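Long-range contacts in response regulator (Pseudomonas putida, PDB 3HDV), which probably acts as a two-component response regulator, whose receiver domain, the part crystallised here, is predicted to switch state through phosphorylation of an aspartate: residues B[7-13]-B[52-58]; B[12-16]-B[59-63]; B[83-89]-B[104-110]. Residue numbers count along the deposited sequence, not the author numbering.

Contact 1 of 3, residues B[7-13]-B[52-58]; sequences RPLVLVV and RIGLMIT
Adjacent parallel strands satisfy each other's peptide groups in alternation, and strands 9-13 and 53-58 run side by side, their axes 4.6 Å apart at closest approach and their directions 21° apart. Residues 9-13 and 55-58 are regularly extended. Leu55 O accepts from Leu11 N (2.9 Å), Leu11 O from Ile57 N (2.9 Å), and Ile57 O from Val13 N (2.7 Å), so that Leu11 spends both N and O on this neighbour. The peptide groups of Val10 and Val12 serve strand 33-37 instead, as expected of an interior strand, set between 33-37 and 53-58 in the 2-1-3-4-5 sheet of a CheY-like receiver domain. Carbonyls already engaged also meet alpha hydrogens: Met56 CA lies 3.3 Å from Leu11 O, and Val10 CA 3.4 Å from Leu55 O. At the entrance Gly54 (phi/psi -109/-4) interrupts the extended path, and its N reaches Leu9 O at 2.9 Å. The Arg52 side chain reaches across to segment 7-13: NE donates to Arg7 O (3.0 Å), Leu9 CB lies over one face of the guanidinium, and NH2 forms a salt bridge with Asp33. Arg7 NE and Arg52 NH2, two donors of like charge, are 3.3 Å apart; Asp33 also makes a long, weak ion pair with Arg7. Register places Val10 beside Leu55 and Val12 beside Ile57 on the face packed against helix 17-29; Val10 CG1 touches Ile57 CD1 at 3.7 Å. Leu11, Val13 and selenomethionine Met56 occupy the other face, toward helices 40-49 and 67-75, with Val13 CG2 3.7 Å from Met56 CG.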
loop_
_atom_site.group_PDB
_atom_site.type_symbol
_atom_site.label_atom_id
_atom_site.label_comp_id
_atom_site.label_asym_id
_atom_site.label_seq_id
_atom_site.Cartn_x
_atom_site.Cartn_y
_atom_site.Cartn_z
ATOM N N ARG B 7 6.293 5.546 -21.509
ATOM C CA ARG B 7 5.480 5.826 -20.311
ATOM C C ARG B 7 6.263 5.358 -19.024
ATOM O O ARG B 7 6.881 4.312 -19.036
ATOM C CB ARG B 7 4.105 5.172 -20.426
ATOM C CG ARG B 7 3.135 5.601 -19.295
ATOM C CD ARG B 7 1.668 5.227 -19.578
ATOM N NE ARG B 7 1.435 3.792 -19.433
ATOM C CZ ARG B 7 0.906 3.014 -20.377
ATOM N NH1 ARG B 7 0.526 3.543 -21.546
ATOM N NH2 ARG B 7 0.737 1.708 -20.145
ATOM N N PRO B 8 6.289 6.179 -17.961
ATOM C CA PRO B 8 7.042 5.780 -16.757
ATOM C C PRO B 8 6.502 4.463 -16.145
ATOM O O PRO B 8 5.297 4.237 -16.143
ATOM C CB PRO B 8 6.813 6.958 -15.771
ATOM C CG PRO B 8 6.368 8.113 -16.624
ATOM C CD PRO B 8 5.637 7.499 -17.798
ATOM N N LEU B 9 7.425 3.610 -15.702
ATOM C CA LEU B 9 7.127 2.440 -14.882
ATOM C C LEU B 9 8.071 2.366 -13.641
ATOM O O LEU B 9 9.299 2.411 -13.795
ATOM C CB LEU B 9 7.228 1.172 -15.736
ATOM C CG LEU B 9 6.969 -0.197 -15.103
ATOM C CD1 LEU B 9 5.503 -0.190 -14.597
ATOM C CD2 LEU B 9 7.197 -1.260 -16.185
ATOM N N VAL B 10 7.484 2.230 -12.429
ATOM C CA VAL B 10 8.247 2.131 -11.154
ATOM C C VAL B 10 8.223 0.693 -10.692
ATOM O O VAL B 10 7.176 0.107 -10.703
ATOM C CB VAL B 10 7.652 3.101 -10.038
ATOM C CG1 VAL B 10 8.432 3.008 -8.691
ATOM C CG2 VAL B 10 7.719 4.572 -10.537
ATOM N N LEU B 11 9.376 0.112 -10.343
ATOM C CA LEU B 11 9.382 -1.217 -9.723
ATOM C C LEU B 11 9.454 -1.047 -8.191
ATOM O O LEU B 11 10.398 -0.483 -7.662
ATOM C CB LEU B 11 10.621 -1.980 -10.133
ATOM C CG LEU B 11 10.890 -3.346 -9.482
ATOM C CD1 LEU B 11 9.830 -4.380 -9.893
ATOM C CD2 LEU B 11 12.321 -3.799 -9.925
ATOM N N VAL B 12 8.496 -1.597 -7.484
ATOM C CA VAL B 12 8.512 -1.521 -6.012
ATOM C C VAL B 12 8.960 -2.867 -5.450
ATOM O O VAL B 12 8.291 -3.872 -5.654
ATOM C CB VAL B 12 7.102 -1.220 -5.476
ATOM C CG1 VAL B 12 7.099 -1.265 -3.905
ATOM C CG2 VAL B 12 6.618 0.182 -5.984
ATOM N N VAL B 13 10.052 -2.884 -4.705
ATOM C CA VAL B 13 10.576 -4.144 -4.201
ATOM C C VAL B 13 10.398 -4.183 -2.673
ATOM O O VAL B 13 10.931 -3.335 -1.969
ATOM C CB VAL B 13 12.088 -4.270 -4.543
ATOM C CG1 VAL B 13 12.709 -5.589 -4.030
ATOM C CG2 VAL B 13 12.315 -3.983 -6.042
ATOM N N ARG B 52 11.137 -1.126 -19.670
ATOM C CA ARG B 52 10.386 0.078 -19.373
ATOM C C ARG B 52 10.577 0.617 -17.922
ATOM O O ARG B 52 10.385 1.823 -17.658
ATOM C CB ARG B 52 8.919 -0.179 -19.661
ATOM C CG ARG B 52 8.086 1.056 -19.927
ATOM C CD ARG B 52 6.595 0.673 -20.303
ATOM N NE ARG B 52 5.706 1.546 -19.550
ATOM C CZ ARG B 52 4.658 1.173 -18.830
ATOM N NH1 ARG B 52 4.261 -0.110 -18.794
ATOM N NH2 ARG B 52 3.978 2.117 -18.167
ATOM N N ILE B 53 10.949 -0.251 -16.985
ATOM C CA ILE B 53 11.213 0.209 -15.603
ATOM C C ILE B 53 12.255 1.340 -15.613
ATOM O O ILE B 53 13.396 1.147 -16.036
ATOM C CB ILE B 53 11.644 -0.949 -14.682
ATOM C CG1 ILE B 53 10.511 -1.998 -14.616
ATOM C CG2 ILE B 53 12.136 -0.406 -13.289
ATOM C CD1 ILE B 53 11.000 -3.316 -14.010
ATOM N N GLY B 54 11.874 2.537 -15.167
ATOM C CA GLY B 54 12.868 3.630 -15.095
ATOM C C GLY B 54 13.288 4.009 -13.690
ATOM O O GLY B 54 14.193 4.854 -13.507
ATOM N N LEU B 55 12.651 3.383 -12.689
ATOM C CA LEU B 55 12.971 3.704 -11.284
ATOM C C LEU B 55 12.628 2.513 -10.407
ATOM O O LEU B 55 11.634 1.857 -10.624
ATOM C CB LEU B 55 12.193 4.979 -10.806
ATOM C CG LEU B 55 12.160 5.445 -9.338
ATOM C CD1 LEU B 55 13.527 5.902 -8.862
ATOM C CD2 LEU B 55 11.235 6.616 -9.208
HETATM N N MSE B 56 13.450 2.259 -9.394
HETATM C CA MSE B 56 13.103 1.212 -8.446
HETATM C C MSE B 56 13.071 1.796 -7.023
HETATM O O MSE B 56 13.982 2.519 -6.628
HETATM C CB MSE B 56 14.155 0.126 -8.512
HETATM C CG MSE B 56 13.815 -1.104 -7.734
HETATM SE SE MSE B 56 15.335 -2.357 -7.738
HETATM C CE MSE B 56 16.548 -1.471 -6.464
ATOM N N ILE B 57 12.038 1.430 -6.287
ATOM C CA ILE B 57 11.927 1.711 -4.857
ATOM C C ILE B 57 12.136 0.406 -4.103
ATOM O O ILE B 57 11.463 -0.569 -4.384
ATOM C CB ILE B 57 10.542 2.298 -4.468
ATOM C CG1 ILE B 57 10.350 3.637 -5.209
ATOM C CG2 ILE B 57 10.436 2.469 -2.886
ATOM C CD1 ILE B 57 8.951 4.120 -5.159
ATOM N N THR B 58 13.066 0.398 -3.159
ATOM C CA THR B 58 13.338 -0.798 -2.391
ATOM C C THR B 58 13.486 -0.600 -0.881
ATOM O O THR B 58 13.956 0.438 -0.415
ATOM C CB THR B 58 14.588 -1.570 -2.946
ATOM O OG1 THR B 58 14.659 -2.858 -2.323
ATOM C CG2 THR B 58 15.877 -0.827 -2.635
#

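Contact 2 of 3, residues B[12-16]-B[59-63]; sequences VVDDN and DLRMQ
Gln63 N donates to Asp15 OD2 at 3.0 Å, tying together the loops that follow strands 9-13 and 53-58; a longer bond, Asp59 N to Val13 O at 3.3 Å, extends the sheet pairing. The touching parts run 42° apart, with Asp14 CA 5.8 Å from Asp59 CA and Asp15 CA 5.9 Å from Met62 CA. Water joins the carboxylates: Asp14 OD1 and Asp59 OD2, 4.1 Å apart, each lie 2.6 Å from water W1, while water W2 is 2.7 Å from Asp14 OD2 and 3.0 Å from Asp59 OD2. Water W3 sits 2.4 Å from Asp15 OD1 and 2.5 Å from Arg61 O. In this acidic pocket of the receiver domain Asp59 is the predicted phosphorylation site, unmodified here; in relatives the acidic pair, that aspartate and the carbonyl two residues on surround a divalent metal. Two Asx turns hold the carboxylates: Asp14 OD1 accepts from Asn16 N (2.9 Å), and Asp59 OD1 from Arg61 N (3.2 Å). Asn19 of helix 17-29 bonds Asp14 OD2, and Asn16 is that helix's N-cap. The CA-CB bond of Asp15 points toward the partner loop, chi1 p placing OD2 at Gln63 N. On the apolar side, selenomethionine Met62 lays SE 3.5 Å from Val13 CG1.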
loop_
_atom_site.group_PDB
_atom_site.type_symbol
_atom_site.label_atom_id
_atom_site.label_comp_id
_atom_site.label_asym_id
_atom_site.label_seq_id
_atom_site.Cartn_x
_atom_site.Cartn_y
_atom_site.Cartn_z
ATOM N N VAL B 12 8.496 -1.597 -7.484
ATOM C CA VAL B 12 8.512 -1.521 -6.012
ATOM C C VAL B 12 8.960 -2.867 -5.450
ATOM O O VAL B 12 8.291 -3.872 -5.654
ATOM C CB VAL B 12 7.102 -1.220 -5.476
ATOM C CG1 VAL B 12 7.099 -1.265 -3.905
ATOM C CG2 VAL B 12 6.618 0.182 -5.984
ATOM N N VAL B 13 10.052 -2.884 -4.705
ATOM C CA VAL B 13 10.576 -4.144 -4.201
ATOM C C VAL B 13 10.398 -4.183 -2.673
ATOM O O VAL B 13 10.931 -3.335 -1.969
ATOM C CB VAL B 13 12.088 -4.270 -4.543
ATOM C CG1 VAL B 13 12.709 -5.589 -4.030
ATOM C CG2 VAL B 13 12.315 -3.983 -6.042
ATOM N N ASP B 14 9.682 -5.197 -2.195
ATOM C CA ASP B 14 9.480 -5.392 -0.762
ATOM C C ASP B 14 8.997 -6.803 -0.511
ATOM O O ASP B 14 8.132 -7.313 -1.247
ATOM C CB ASP B 14 8.419 -4.373 -0.296
ATOM C CG ASP B 14 8.313 -4.280 1.215
ATOM O OD1 ASP B 14 8.903 -5.126 1.946
ATOM O OD2 ASP B 14 7.636 -3.332 1.635
ATOM N N ASP B 15 9.495 -7.457 0.542
ATOM C CA ASP B 15 8.969 -8.788 0.828
ATOM C C ASP B 15 7.657 -8.718 1.616
ATOM O O ASP B 15 6.957 -9.699 1.786
ATOM C CB ASP B 15 10.049 -9.710 1.435
ATOM C CG ASP B 15 10.558 -9.234 2.802
ATOM O OD1 ASP B 15 10.267 -8.104 3.188
ATOM O OD2 ASP B 15 11.260 -10.005 3.511
ATOM N N ASN B 16 7.312 -7.525 2.092
ATOM C CA ASN B 16 6.001 -7.295 2.718
ATOM C C ASN B 16 4.964 -6.969 1.644
ATOM O O ASN B 16 4.954 -5.833 1.132
ATOM C CB ASN B 16 6.181 -6.192 3.768
ATOM C CG ASN B 16 4.912 -5.783 4.476
ATOM O OD1 ASN B 16 3.757 -6.065 4.089
ATOM N ND2 ASN B 16 5.138 -5.059 5.562
ATOM N N ASP B 59 13.044 -1.604 -0.121
ATOM C CA ASP B 59 13.416 -1.737 1.321
ATOM C C ASP B 59 14.837 -2.322 1.368
ATOM O O ASP B 59 15.342 -2.872 0.355
ATOM C CB ASP B 59 12.388 -2.619 2.075
ATOM C CG ASP B 59 12.381 -2.383 3.611
ATOM O OD1 ASP B 59 13.358 -1.844 4.203
ATOM O OD2 ASP B 59 11.406 -2.773 4.245
ATOM N N LEU B 60 15.505 -2.162 2.511
ATOM C CA LEU B 60 16.795 -2.744 2.783
ATOM C C LEU B 60 16.614 -4.075 3.521
ATOM O O LEU B 60 17.362 -5.011 3.325
ATOM C CB LEU B 60 17.605 -1.769 3.642
ATOM C CG LEU B 60 18.106 -0.514 2.890
ATOM C CD1 LEU B 60 19.013 0.215 3.862
ATOM C CD2 LEU B 60 18.858 -0.814 1.544
ATOM N N ARG B 61 15.584 -4.122 4.352
ATOM C CA ARG B 61 15.269 -5.229 5.235
ATOM C C ARG B 61 14.415 -6.296 4.499
ATOM O O ARG B 61 13.188 -6.236 4.473
ATOM C CB ARG B 61 14.508 -4.585 6.386
ATOM C CG ARG B 61 14.945 -4.935 7.786
ATOM C CD ARG B 61 16.359 -4.581 8.260
ATOM N NE ARG B 61 17.484 -5.079 7.457
ATOM C CZ ARG B 61 18.459 -4.277 7.056
ATOM N NH1 ARG B 61 18.416 -2.971 7.380
ATOM N NH2 ARG B 61 19.448 -4.746 6.344
HETATM N N MSE B 62 15.065 -7.244 3.861
HETATM C CA MSE B 62 14.345 -8.254 3.097
HETATM C C MSE B 62 15.027 -9.585 3.222
HETATM O O MSE B 62 16.233 -9.636 3.370
HETATM C CB MSE B 62 14.237 -7.877 1.621
HETATM C CG MSE B 62 13.480 -6.545 1.379
HETATM SE SE MSE B 62 13.241 -6.219 -0.585
HETATM C CE MSE B 62 15.148 -6.237 -1.138
ATOM N N GLN B 63 14.212 -10.642 3.173
ATOM C CA GLN B 63 14.685 -12.023 3.205
ATOM C C GLN B 63 14.212 -12.705 1.934
ATOM O O GLN B 63 13.056 -12.536 1.571
ATOM C CB GLN B 63 14.107 -12.781 4.418
ATOM C CG GLN B 63 14.469 -12.211 5.808
ATOM C CD GLN B 63 15.955 -12.354 6.206
ATOM O OE1 GLN B 63 16.816 -12.666 5.373
ATOM N NE2 GLN B 63 16.253 -12.132 7.500
HETATM O O HOH W 1 9.824 -4.848 4.407
HETATM O O HOH W 2 8.624 -1.751 3.556
HETATM O O HOH W 3 10.869 -6.870 5.177
#

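Contact 3 of 3, residues B[83-89]-B[104-110]; sequences SIIVVSG and VVDFLLK
Phe107 lays one face of its ring over Val86, whose CG1 stands 4.0 Å from the ring centroid and 15° off the normal, a CH-pi contact between neighbouring strands of a beta-alpha-beta unit. Strand 83-88 leads into helix 93-101, and the chain returns as strand 106-109, the edge strand of the five-stranded parallel sheet within this subunit. The two strands run 17° apart in direction, their axes 4.7 Å apart at closest. Val86 pairs with Phe107, Val87 with Leu108 and Ser88 with Leu109. Hydrogen bonds alternate between them: Val105 N to Ile84 O (2.6 Å), Val86 N to Asp106 O (3.0 Å), Leu108 N to Val86 O (2.7 Å) and Ser88 N to Leu108 O (2.8 Å). Val86 and Phe107, both with chi1 t, face helix 93-101, joined by Val104, whose CG1 is 3.9 Å from Val86 CG2. On the other face, Ile85 and Leu108 pack against Leu120 of helix 114-124, and Val87 CG2 approaches Leu108 CB at 4.2 Å. Asp106 OD1 accepts from its own neighbour, Phe107 N (2.8 Å), and from His101 NE2 of the second subunit; Val97 and Glu94 of that subunit pack on Phe107 and Leu109 respectively, so the edge strand joins a subunit interface. In receiver domains the serine or threonine ending the one strand and the lysine following the other belong to the phosphorylation site, consistent with Ser88 and Lys110 here. Their backbones are joined twice: Lys110 N donates to Ser88 O at 2.9 Å, and water W4 donates to Ser88 O and Lys110 O, 2.9 Å from each.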
loop_
_atom_site.group_PDB
_atom_site.type_symbol
_atom_site.label_atom_id
_atom_site.label_comp_id
_atom_site.label_asym_id
_atom_site.label_seq_id
_atom_site.Cartn_x
_atom_site.Cartn_y
_atom_site.Cartn_z
ATOM N N SER B 83 17.984 4.492 -11.595
ATOM C CA SER B 83 17.554 5.324 -10.480
ATOM C C SER B 83 16.936 4.487 -9.351
ATOM O O SER B 83 16.002 3.738 -9.583
ATOM C CB SER B 83 16.487 6.261 -10.992
ATOM O OG SER B 83 17.132 7.242 -11.745
ATOM N N ILE B 84 17.443 4.663 -8.138
ATOM C CA ILE B 84 16.978 3.879 -7.002
ATOM C C ILE B 84 16.708 4.822 -5.839
ATOM O O ILE B 84 17.540 5.676 -5.507
ATOM C CB ILE B 84 18.017 2.816 -6.614
ATOM C CG1 ILE B 84 18.220 1.847 -7.783
ATOM C CG2 ILE B 84 17.625 2.022 -5.334
ATOM C CD1 ILE B 84 19.363 0.885 -7.488
ATOM N N ILE B 85 15.527 4.656 -5.250
ATOM C CA ILE B 85 15.130 5.347 -4.023
ATOM C C ILE B 85 14.971 4.211 -2.952
ATOM O O ILE B 85 14.269 3.223 -3.163
ATOM C CB ILE B 85 13.800 6.106 -4.175
ATOM C CG1 ILE B 85 13.921 7.266 -5.163
ATOM C CG2 ILE B 85 13.288 6.604 -2.739
ATOM C CD1 ILE B 85 12.590 7.833 -5.569
ATOM N N VAL B 86 15.678 4.359 -1.841
ATOM C CA VAL B 86 15.587 3.420 -0.704
ATOM C C VAL B 86 14.513 3.948 0.249
ATOM O O VAL B 86 14.533 5.140 0.619
ATOM C CB VAL B 86 16.939 3.271 -0.033
ATOM C CG1 VAL B 86 16.827 2.530 1.355
ATOM C CG2 VAL B 86 17.909 2.462 -1.032
ATOM N N VAL B 87 13.562 3.084 0.574
ATOM C CA VAL B 87 12.612 3.319 1.682
ATOM C C VAL B 87 12.785 2.223 2.730
ATOM O O VAL B 87 12.277 1.115 2.561
ATOM C CB VAL B 87 11.167 3.501 1.175
ATOM C CG1 VAL B 87 10.215 3.831 2.359
ATOM C CG2 VAL B 87 11.116 4.706 0.124
ATOM N N SER B 88 13.463 2.549 3.843
ATOM C CA SER B 88 13.947 1.509 4.752
ATOM C C SER B 88 13.266 1.360 6.109
ATOM O O SER B 88 12.971 2.373 6.799
ATOM C CB SER B 88 15.417 1.777 5.017
ATOM O OG SER B 88 15.972 0.715 5.736
ATOM N N GLY B 89 13.065 0.095 6.505
ATOM C CA GLY B 89 12.834 -0.243 7.909
ATOM C C GLY B 89 14.093 -0.037 8.749
ATOM O O GLY B 89 14.985 0.704 8.351
ATOM N N VAL B 104 22.363 6.000 -4.534
ATOM C CA VAL B 104 20.903 6.025 -4.602
ATOM C C VAL B 104 20.389 7.459 -4.798
ATOM O O VAL B 104 21.064 8.400 -4.455
ATOM C CB VAL B 104 20.249 5.277 -3.410
ATOM C CG1 VAL B 104 20.731 3.841 -3.368
ATOM C CG2 VAL B 104 20.524 6.000 -2.049
ATOM N N VAL B 105 19.208 7.632 -5.365
ATOM C CA VAL B 105 18.564 8.974 -5.482
ATOM C C VAL B 105 18.300 9.574 -4.085
ATOM O O VAL B 105 18.577 10.758 -3.838
ATOM C CB VAL B 105 17.235 8.839 -6.240
ATOM C CG1 VAL B 105 16.341 10.149 -6.187
ATOM C CG2 VAL B 105 17.538 8.409 -7.703
ATOM N N ASP B 106 17.711 8.778 -3.183
ATOM C CA ASP B 106 17.581 9.229 -1.798
ATOM C C ASP B 106 17.368 8.016 -0.926
ATOM O O ASP B 106 17.165 6.908 -1.458
ATOM C CB ASP B 106 16.381 10.179 -1.634
ATOM C CG ASP B 106 16.580 11.205 -0.508
ATOM O OD1 ASP B 106 17.409 11.032 0.446
ATOM O OD2 ASP B 106 15.902 12.236 -0.603
ATOM N N PHE B 107 17.373 8.237 0.404
ATOM C CA PHE B 107 17.305 7.166 1.392
ATOM C C PHE B 107 16.291 7.707 2.386
ATOM O O PHE B 107 16.602 8.621 3.139
ATOM C CB PHE B 107 18.704 6.981 2.006
ATOM C CG PHE B 107 18.855 5.814 2.967
ATOM C CD1 PHE B 107 19.754 4.794 2.684
ATOM C CD2 PHE B 107 18.170 5.776 4.192
ATOM C CE1 PHE B 107 19.947 3.700 3.567
ATOM C CE2 PHE B 107 18.340 4.679 5.097
ATOM C CZ PHE B 107 19.233 3.649 4.783
ATOM N N LEU B 108 15.090 7.144 2.394
ATOM C CA LEU B 108 14.033 7.582 3.283
ATOM C C LEU B 108 13.774 6.555 4.363
ATOM O O LEU B 108 13.832 5.361 4.102
ATOM C CB LEU B 108 12.738 7.766 2.488
ATOM C CG LEU B 108 12.458 9.081 1.763
ATOM C CD1 LEU B 108 13.635 9.626 1.078
ATOM C CD2 LEU B 108 11.223 9.008 0.808
ATOM N N LEU B 109 13.401 6.997 5.555
ATOM C CA LEU B 109 13.019 6.049 6.613
ATOM C C LEU B 109 11.515 5.863 6.677
ATOM O O LEU B 109 10.749 6.806 6.465
ATOM C CB LEU B 109 13.608 6.458 7.983
ATOM C CG LEU B 109 15.145 6.563 8.133
ATOM C CD1 LEU B 109 15.503 7.183 9.511
ATOM C CD2 LEU B 109 15.761 5.191 8.025
ATOM N N LYS B 110 11.094 4.638 6.941
ATOM C CA LYS B 110 9.685 4.337 7.228
ATOM C C LYS B 110 9.355 4.907 8.643
ATOM O O LYS B 110 10.248 5.032 9.442
ATOM C CB LYS B 110 9.435 2.817 7.151
ATOM C CG LYS B 110 9.686 2.164 5.740
ATOM C CD LYS B 110 9.530 0.652 5.787
ATOM C CE LYS B 110 8.047 0.269 5.943
ATOM N NZ LYS B 110 7.814 -1.238 6.056
HETATM O O HOH W 4 12.472 3.220 9.578
#

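Receiver domains illustrate how a parallel sheet builds its active site at the carboxyl ends of its strands. Contact 1 leads directly into contact 2, sharing Val12 and Val13, their centres about 14 Å apart. Contact 3, with its centre about 13 Å from that of contact 1, continues the same sheet, Val87 N lying 2.9 Å from Thr58 O and Met56 N 3.0 Å from Ser83 O. The tips of contacts 2 and 3 meet at the predicted phosphorylation site: Asp59 OD1 lies 3.0 Å from Gly89 N, and Lys110 NZ stands 4.3 Å from Asp59 OD2. Nearby, Leu60 CD1 packs 3.6 Å from Phe107 CZ, linking the loop of contact 2 to the edge strand.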